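Local coordinates for protein beta-fructofuranosidase (Arthrobacter, PDB 3WPU) that belongs to the levansucrase/invertase family of carbohydrate-active enzymes, whose members are built on a five-bladed beta-propeller, at residues A[340-345]-A[376-381]; A[372-377]-A[383-388]; A[390-395]-A[454-459]. All coordinates share one frame; numbering follows the deposited sequence.

Interaction 1 of 3, residues A[340-345]-A[376-381]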
loop_
_atom_site.group_PDB
_atom_site.type_symbol
_atom_site.label_atom_id
_atom_site.label_comp_id
_atom_site.label_asym_id
_atom_site.label_seq_id
_atom_site.Cartn_x
_atom_site.Cartn_y
_atom_site.Cartn_z
ATOM N N PRO A 340 -3.073 2.775 3.110
ATOM C CA PRO A 340 -4.417 2.219 3.084
ATOM C C PRO A 340 -4.908 1.990 1.649
ATOM O O PRO A 340 -4.594 2.751 0.728
ATOM C CB PRO A 340 -5.241 3.293 3.777
ATOM C CG PRO A 340 -4.517 4.564 3.486
ATOM C CD PRO A 340 -3.049 4.169 3.570
ATOM N N GLN A 341 -5.674 0.924 1.478
ATOM C CA GLN A 341 -6.415 0.695 0.231
ATOM C C GLN A 341 -7.748 0.081 0.571
ATOM O O GLN A 341 -7.906 -0.552 1.595
ATOM C CB GLN A 341 -5.669 -0.233 -0.727
ATOM C CG GLN A 341 -5.351 -1.592 -0.117
ATOM C CD GLN A 341 -4.534 -2.504 -1.000
ATOM O OE1 GLN A 341 -3.406 -2.891 -0.614
ATOM N NE2 GLN A 341 -5.077 -2.886 -2.160
ATOM N N ILE A 342 -8.710 0.294 -0.327
ATOM C CA ILE A 342 -10.023 -0.307 -0.246
ATOM C C ILE A 342 -10.139 -1.330 -1.374
ATOM O O ILE A 342 -9.874 -1.024 -2.542
ATOM C CB ILE A 342 -11.131 0.740 -0.394
ATOM C CG1 ILE A 342 -11.047 1.787 0.737
ATOM C CG2 ILE A 342 -12.479 0.055 -0.397
ATOM C CD1 ILE A 342 -11.456 1.300 2.080
ATOM N N TYR A 343 -10.505 -2.536 -0.980
ATOM C CA TYR A 343 -10.576 -3.720 -1.826
ATOM C C TYR A 343 -11.975 -4.271 -1.715
ATOM O O TYR A 343 -12.451 -4.531 -0.614
ATOM C CB TYR A 343 -9.548 -4.723 -1.297
ATOM C CG TYR A 343 -9.370 -6.004 -2.045
ATOM C CD1 TYR A 343 -8.313 -6.167 -2.946
ATOM C CD2 TYR A 343 -10.208 -7.106 -1.808
ATOM C CE1 TYR A 343 -8.130 -7.352 -3.620
ATOM C CE2 TYR A 343 -10.015 -8.303 -2.483
ATOM C CZ TYR A 343 -8.960 -8.422 -3.378
ATOM O OH TYR A 343 -8.729 -9.616 -4.050
ATOM N N PHE A 344 -12.647 -4.398 -2.854
ATOM C CA PHE A 344 -14.047 -4.758 -2.850
ATOM C C PHE A 344 -14.206 -6.231 -3.190
ATOM O O PHE A 344 -13.634 -6.739 -4.165
ATOM C CB PHE A 344 -14.808 -3.892 -3.837
ATOM C CG PHE A 344 -14.808 -2.435 -3.479
ATOM C CD1 PHE A 344 -15.599 -1.963 -2.437
ATOM C CD2 PHE A 344 -14.005 -1.538 -4.171
ATOM C CE1 PHE A 344 -15.600 -0.608 -2.109
ATOM C CE2 PHE A 344 -14.011 -0.190 -3.855
ATOM C CZ PHE A 344 -14.812 0.276 -2.824
ATOM N N LYS A 345 -14.992 -6.923 -2.369
ATOM C CA LYS A 345 -15.242 -8.342 -2.563
ATOM C C LYS A 345 -16.567 -8.752 -1.929
ATOM O O LYS A 345 -16.853 -8.412 -0.777
ATOM C CB LYS A 345 -14.084 -9.172 -1.979
ATOM C CG LYS A 345 -14.268 -10.665 -2.233
ATOM C CD LYS A 345 -13.066 -11.445 -1.761
ATOM C CE LYS A 345 -13.176 -12.930 -2.056
ATOM N NZ LYS A 345 -14.191 -13.599 -1.214
ATOM N N ASP A 376 -19.742 -3.033 5.463
ATOM C CA ASP A 376 -20.718 -2.955 4.396
ATOM C C ASP A 376 -20.652 -1.714 3.511
ATOM O O ASP A 376 -21.456 -1.574 2.594
ATOM C CB ASP A 376 -22.124 -3.071 5.011
ATOM C CG ASP A 376 -22.428 -4.481 5.495
ATOM O OD1 ASP A 376 -21.856 -5.449 4.962
ATOM O OD2 ASP A 376 -23.294 -4.623 6.378
ATOM N N GLY A 377 -19.724 -0.810 3.794
ATOM C CA GLY A 377 -19.538 0.417 3.043
ATOM C C GLY A 377 -18.134 0.931 3.252
ATOM O O GLY A 377 -17.451 0.499 4.209
ATOM N N ILE A 378 -17.691 1.843 2.384
ATOM C CA ILE A 378 -16.340 2.438 2.552
ATOM C C ILE A 378 -16.228 3.204 3.883
ATOM O O ILE A 378 -15.155 3.231 4.509
ATOM C CB ILE A 378 -15.898 3.295 1.349
ATOM C CG1 ILE A 378 -16.835 4.515 1.137
ATOM C CG2 ILE A 378 -15.877 2.401 0.115
ATOM C CD1 ILE A 378 -16.336 5.425 0.048
ATOM N N ARG A 379 -17.341 3.785 4.324
ATOM C CA ARG A 379 -17.510 4.251 5.694
ATOM C C ARG A 379 -18.472 3.299 6.393
ATOM O O ARG A 379 -19.660 3.226 6.060
ATOM C CB ARG A 379 -18.022 5.701 5.752
ATOM C CG ARG A 379 -18.112 6.260 7.166
ATOM C CD ARG A 379 -18.590 7.697 7.290
ATOM N NE ARG A 379 -17.824 8.582 6.429
ATOM C CZ ARG A 379 -16.595 9.011 6.705
ATOM N NH1 ARG A 379 -16.038 8.703 7.855
ATOM N NH2 ARG A 379 -15.969 9.786 5.833
ATOM N N SER A 380 -17.955 2.544 7.339
ATOM C CA SER A 380 -18.760 1.585 8.059
ATOM C C SER A 380 -18.216 1.371 9.454
ATOM O O SER A 380 -17.108 1.805 9.750
ATOM C CB SER A 380 -18.827 0.284 7.254
ATOM O OG SER A 380 -17.551 -0.336 7.152
ATOM N N ASP A 381 -18.957 0.671 10.311
ATOM C CA ASP A 381 -18.392 0.251 11.584
ATOM C C ASP A 381 -17.567 -0.996 11.349
ATOM O O ASP A 381 -17.987 -2.129 11.620
ATOM C CB ASP A 381 -19.458 0.035 12.663
ATOM C CG ASP A 381 -18.849 -0.386 13.980
ATOM O OD1 ASP A 381 -17.602 -0.245 14.151
ATOM O OD2 ASP A 381 -19.574 -0.908 14.850
#
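Ile378 overlaps the rim of the Phe344 ring and, beside it, the branch methyl of Ile342. The touching atom of Ile378 is CG2 alone. It comes in at the ring edge, close to the ring plane, and stands 3.8 Å from both CE1 and CZ of Phe344. The same Ile378 CG2 lies 4.2 Å from Ile342 CG2, a looser contact in which the two isoleucines cross at about a right angle. Ile342 CG2 also covers one face of the Phe344 ring, 3.3 Å above its plane and offset toward the rim. The ring therefore has one methyl over a face and another at its edge. Ile378 reaches in because CG2 is anti to its carbonyl carbon, while CG1 sits between the backbone N and that carbon (chi1 62°).

Residues 340-345 form an outer strand of an antiparallel sheet, probably one propeller blade. Residues 376-381 belong to the loop that follows strand 369-375 of the same sheet. Phe250 and Phe260, from the strands of a neighbouring sheet, also pack on Ile378. Within the loop, Ser380 OG donates a hydrogen bond of 3.1 Å to Gly377 O, bridging back over Ile378 and Arg379. No hydrogen bond joins the two segments. Their contact is wholly apolar, so it depends on the fit of methyls and ring and on the exclusion of water.

Interaction 2 of 3, residues A[372-377]-A[383-388]; sequences GFVGDG and QPLNGG
Three backbone hydrogen bonds join Gly372 and Val374 to Gln383 and Leu385, in an antiparallel beta hairpin. Val374 and Gln383 are a hydrogen-bonded pair. Gln383 N donates to Val374 O at 2.9 Å, in an almost straight bond (176°), and Val374 N donates back to Gln383 O. The third bond, Leu385 N to Gly372 O, is also 2.9 Å long and continues the pairing one residue beyond Pro384. Phe373 and Pro384 form the non-hydrogen-bonded pair between them. Here Phe373 CA makes a CA-H...O contact of 3.4 Å to Gln383 O.

Side chains pack on both faces of the hairpin. On the face of Phe373 and Pro384, ring atom CD1 of Phe373 approaches Pro384 CG at 3.7 Å. Trp28 meets the Phe373 ring edge-to-face. Beside Val374, the end of Leu385 comes in over the strand: its CD2 meets Val374 CG1 at 3.8 Å, and the two side chains cross at about a right angle. Leu385 CD1 lies against the backbone of Gly372, 3.5 Å from Gly372 C.

Gln383 leads its amide away from the strand pair, with the chain bent at chi2 (58°). This turns NE2 back to Pro384 O, where it donates a 3.0 Å hydrogen bond on a lone pair in the carbonyl plane.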
loop_
_atom_site.group_PDB
_atom_site.type_symbol
_atom_site.label_atom_id
_atom_site.label_comp_id
_atom_site.label_asym_id
_atom_site.label_seq_id
_atom_site.Cartn_x
_atom_site.Cartn_y
_atom_site.Cartn_z
ATOM N N GLY A 372 -6.249 -5.573 8.406
ATOM C CA GLY A 372 -7.445 -5.307 7.614
ATOM C C GLY A 372 -8.717 -5.323 8.384
ATOM O O GLY A 372 -8.799 -5.784 9.532
ATOM N N PHE A 373 -9.748 -4.810 7.708
ATOM C CA PHE A 373 -11.015 -4.429 8.317
ATOM C C PHE A 373 -12.114 -4.603 7.273
ATOM O O PHE A 373 -11.883 -4.301 6.117
ATOM C CB PHE A 373 -10.951 -2.966 8.790
ATOM C CG PHE A 373 -9.769 -2.671 9.674
ATOM C CD1 PHE A 373 -9.866 -2.720 11.054
ATOM C CD2 PHE A 373 -8.547 -2.381 9.084
ATOM C CE1 PHE A 373 -8.759 -2.489 11.856
ATOM C CE2 PHE A 373 -7.437 -2.152 9.869
ATOM C CZ PHE A 373 -7.542 -2.206 11.251
ATOM N N VAL A 374 -13.290 -5.105 7.662
ATOM C CA VAL A 374 -14.331 -5.331 6.674
ATOM C C VAL A 374 -15.642 -4.730 7.123
ATOM O O VAL A 374 -15.966 -4.733 8.303
ATOM C CB VAL A 374 -14.501 -6.849 6.393
ATOM C CG1 VAL A 374 -14.976 -7.637 7.610
ATOM C CG2 VAL A 374 -15.405 -7.056 5.190
ATOM N N GLY A 375 -16.396 -4.222 6.154
ATOM C CA GLY A 375 -17.711 -3.706 6.497
ATOM C C GLY A 375 -18.551 -3.591 5.274
ATOM O O GLY A 375 -18.154 -3.966 4.181
ATOM N N ASP A 376 -19.742 -3.033 5.463
ATOM C CA ASP A 376 -20.718 -2.955 4.396
ATOM C C ASP A 376 -20.652 -1.714 3.511
ATOM O O ASP A 376 -21.456 -1.574 2.594
ATOM C CB ASP A 376 -22.124 -3.071 5.011
ATOM C CG ASP A 376 -22.428 -4.481 5.495
ATOM O OD1 ASP A 376 -21.856 -5.449 4.962
ATOM O OD2 ASP A 376 -23.294 -4.623 6.378
ATOM N N GLY A 377 -19.724 -0.810 3.794
ATOM C CA GLY A 377 -19.538 0.417 3.043
ATOM C C GLY A 377 -18.134 0.931 3.252
ATOM O O GLY A 377 -17.451 0.499 4.209
ATOM N N GLN A 383 -15.226 -4.132 11.006
ATOM C CA GLN A 383 -14.854 -5.260 11.830
ATOM C C GLN A 383 -13.399 -5.587 11.515
ATOM O O GLN A 383 -13.118 -6.039 10.407
ATOM C CB GLN A 383 -15.704 -6.458 11.448
ATOM C CG GLN A 383 -15.325 -7.759 12.113
ATOM C CD GLN A 383 -15.396 -7.636 13.622
ATOM O OE1 GLN A 383 -16.471 -7.367 14.183
ATOM N NE2 GLN A 383 -14.259 -7.741 14.283
ATOM N N PRO A 384 -12.495 -5.391 12.480
ATOM C CA PRO A 384 -11.131 -5.878 12.223
ATOM C C PRO A 384 -11.091 -7.375 11.988
ATOM O O PRO A 384 -11.811 -8.136 12.645
ATOM C CB PRO A 384 -10.397 -5.510 13.510
ATOM C CG PRO A 384 -11.140 -4.357 14.078
ATOM C CD PRO A 384 -12.582 -4.742 13.794
ATOM N N LEU A 385 -10.278 -7.812 11.034
ATOM C CA LEU A 385 -10.310 -9.204 10.575
ATOM C C LEU A 385 -9.724 -10.174 11.591
ATOM O O LEU A 385 -8.944 -9.768 12.485
ATOM C CB LEU A 385 -9.552 -9.363 9.247
ATOM C CG LEU A 385 -10.089 -8.561 8.067
ATOM C CD1 LEU A 385 -9.055 -8.536 6.957
ATOM C CD2 LEU A 385 -11.429 -9.104 7.590
ATOM N N ASN A 386 -10.120 -11.441 11.470
ATOM C CA ASN A 386 -9.510 -12.553 12.223
ATOM C C ASN A 386 -9.629 -12.407 13.748
ATOM O O ASN A 386 -8.680 -12.058 14.453
ATOM C CB ASN A 386 -8.063 -12.763 11.730
ATOM C CG ASN A 386 -8.027 -13.119 10.258
ATOM O OD1 ASN A 386 -7.348 -12.469 9.423
ATOM N ND2 ASN A 386 -8.779 -14.101 9.920
ATOM N N GLY A 387 -10.839 -12.667 14.243
ATOM C CA GLY A 387 -11.136 -12.624 15.667
ATOM C C GLY A 387 -11.185 -11.220 16.234
ATOM O O GLY A 387 -11.050 -11.028 17.435
ATOM N N GLY A 388 -11.376 -10.216 15.387
ATOM C CA GLY A 388 -11.305 -8.830 15.810
ATOM C C GLY A 388 -9.922 -8.268 16.051
ATOM O O GLY A 388 -9.781 -7.164 16.575
#

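Interaction 3 of 3, residues A[390-395]-A[454-459]; sequences GLALGN and VKMDIG
Met456 meets Ala392 and Leu393 through its sulfur. Met456 SD is 3.8 Å from Ala392 CB and 4.3 Å from Leu393 CB, so one atom touches two consecutive residues. The carbonyl oxygen of Ala392 lies 3.9 Å from the same sulfur. The methionine is fully extended as far as SD, with CG anti to the backbone N (chi1 180°) and chi2 also at 180°. The bend comes only at chi3, and it turns CE away from Ala392 CB.

Leu393 provides the second half of the contact. Its CG is anti to the backbone N, and one of its two end methyls, CD2, meets Val454 CG2 at 4.0 Å. These two side chains slant across each other. Val454 and Met456 are two residues apart on one strand, so both point toward segment 390-395, Val454 meeting Leu393 and Met456 meeting both Ala392 and Leu393, whereas Lys455 between them points away.

Ala392 and Leu393 are neighbours in the chain, yet both have side chains directed at the other segment. A classic beta bulge opposite Val370 explains this. The chain turns a corner there, within strand 391-394, the neighbour of strand 369-375 in its sheet. Strand 454-458 belongs to a different antiparallel sheet, so the contact packs two sheets against each other, probably adjacent blades of the propeller. Thr467 and Val469, on the strand next to 454-458, extend the packing over Ala392 and Leu393. Phe352, from the sheet of Ala392, also touches Met456.

No hydrogen bond crosses this interface. The charges of strand 454-458 lie elsewhere: Lys455 NZ forms a salt bridge of 2.7 Å with Asp457 OD1, using the syn lone pair of that oxygen, and Asp470 is a second acidic partner of the lysine.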
loop_
_atom_site.group_PDB
_atom_site.type_symbol
_atom_site.label_atom_id
_atom_site.label_comp_id
_atom_site.label_asym_id
_atom_site.label_seq_id
_atom_site.Cartn_x
_atom_site.Cartn_y
_atom_site.Cartn_z
ATOM N N GLY A 390 -7.558 -7.638 13.642
ATOM C CA GLY A 390 -7.107 -6.831 12.532
ATOM C C GLY A 390 -6.001 -7.475 11.722
ATOM O O GLY A 390 -5.724 -7.051 10.596
ATOM N N LEU A 391 -5.320 -8.480 12.263
ATOM C CA LEU A 391 -4.197 -9.033 11.527
ATOM C C LEU A 391 -4.651 -9.887 10.352
ATOM O O LEU A 391 -5.405 -10.833 10.549
ATOM C CB LEU A 391 -3.330 -9.886 12.427
ATOM C CG LEU A 391 -2.047 -10.483 11.840
ATOM C CD1 LEU A 391 -1.153 -9.399 11.282
ATOM C CD2 LEU A 391 -1.370 -11.298 12.911
ATOM N N ALA A 392 -4.125 -9.580 9.168
ATOM C CA ALA A 392 -4.329 -10.384 7.965
ATOM C C ALA A 392 -3.036 -11.082 7.501
ATOM O O ALA A 392 -3.062 -12.258 7.129
ATOM C CB ALA A 392 -4.895 -9.548 6.857
ATOM N N LEU A 393 -1.913 -10.381 7.513
ATOM C CA LEU A 393 -0.687 -10.982 6.993
ATOM C C LEU A 393 0.541 -10.416 7.703
ATOM O O LEU A 393 1.105 -9.399 7.277
ATOM C CB LEU A 393 -0.572 -10.774 5.476
ATOM C CG LEU A 393 0.525 -11.562 4.747
ATOM C CD1 LEU A 393 0.110 -13.005 4.636
ATOM C CD2 LEU A 393 0.787 -11.000 3.357
ATOM N N GLY A 394 0.943 -11.082 8.773
ATOM C CA GLY A 394 2.072 -10.676 9.585
ATOM C C GLY A 394 3.365 -11.353 9.188
ATOM O O GLY A 394 3.383 -12.519 8.765
ATOM N N ASN A 395 4.452 -10.613 9.275
ATOM C CA ASN A 395 5.744 -11.271 9.133
ATOM C C ASN A 395 5.883 -12.319 10.237
ATOM O O ASN A 395 5.283 -12.199 11.315
ATOM C CB ASN A 395 6.861 -10.269 9.186
ATOM C CG ASN A 395 6.902 -9.369 7.964
ATOM O OD1 ASN A 395 6.310 -9.662 6.918
ATOM N ND2 ASN A 395 7.611 -8.264 8.085
ATOM N N VAL A 454 2.707 -13.395 -2.676
ATOM C CA VAL A 454 2.062 -14.456 -1.922
ATOM C C VAL A 454 0.575 -14.338 -2.139
ATOM O O VAL A 454 0.141 -13.440 -2.822
ATOM C CB VAL A 454 2.432 -14.450 -0.416
ATOM C CG1 VAL A 454 3.918 -14.716 -0.242
ATOM C CG2 VAL A 454 2.021 -13.155 0.279
ATOM N N LYS A 455 -0.176 -15.295 -1.608
ATOM C CA LYS A 455 -1.613 -15.348 -1.876
ATOM C C LYS A 455 -2.384 -15.461 -0.564
ATOM O O LYS A 455 -2.208 -16.410 0.202
ATOM C CB LYS A 455 -1.944 -16.530 -2.809
ATOM C CG LYS A 455 -3.416 -16.625 -3.185
ATOM C CD LYS A 455 -3.615 -17.656 -4.289
ATOM C CE LYS A 455 -5.089 -17.882 -4.586
ATOM N NZ LYS A 455 -5.736 -18.826 -3.619
ATOM N N MET A 456 -3.301 -14.520 -0.350
ATOM C CA MET A 456 -4.097 -14.471 0.844
ATOM C C MET A 456 -5.538 -14.661 0.413
ATOM O O MET A 456 -6.053 -13.875 -0.378
ATOM C CB MET A 456 -3.906 -13.110 1.526
ATOM C CG MET A 456 -4.705 -12.938 2.800
ATOM S SD MET A 456 -4.429 -11.327 3.559
ATOM C CE MET A 456 -4.980 -10.218 2.258
ATOM N N ASP A 457 -6.174 -15.714 0.920
ATOM C CA ASP A 457 -7.593 -15.950 0.630
ATOM C C ASP A 457 -8.453 -15.124 1.562
ATOM O O ASP A 457 -8.321 -15.188 2.786
ATOM C CB ASP A 457 -7.903 -17.424 0.715
ATOM C CG ASP A 457 -7.190 -18.217 -0.378
ATOM O OD1 ASP A 457 -6.865 -17.619 -1.436
ATOM O OD2 ASP A 457 -6.963 -19.420 -0.181
ATOM N N ILE A 458 -9.354 -14.350 0.970
ATOM C CA ILE A 458 -10.144 -13.380 1.721
ATOM C C ILE A 458 -11.574 -13.895 1.833
ATOM O O ILE A 458 -12.210 -14.182 0.832
ATOM C CB ILE A 458 -10.119 -12.002 1.035
ATOM C CG1 ILE A 458 -8.682 -11.457 1.016
ATOM C CG2 ILE A 458 -11.067 -11.033 1.740
ATOM C CD1 ILE A 458 -8.441 -10.286 0.094
ATOM N N GLY A 459 -12.036 -14.061 3.065
ATOM C CA GLY A 459 -13.382 -14.565 3.349
ATOM C C GLY A 459 -13.562 -16.070 3.380
ATOM O O GLY A 459 -14.454 -16.611 2.731
#

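Overall arrangement
The three contacts involve one antiparallel sheet, probably a propeller blade, in different ways. Interaction 2 is local and combines main-chain hydrogen bonds with side-chain packing. Interactions 1 and 3 have no hydrogen bonds across them and rely on apolar side chains. Interaction 1 folds the loop of the hairpin back toward strand 340-345. It shares Asp376 and Gly377 with interaction 2. Interaction 3 joins the sheet to another one. All four touching residues of interaction 3 are buried, whereas interaction 2 includes the partly exposed Gln383 and interaction 1 the partly exposed Phe344. A probable backbone hydrogen bond from Gly372 to Gly390 joins interactions 2 and 3, and Lys345 reaches the backbone of Ile458 between 1 and 3.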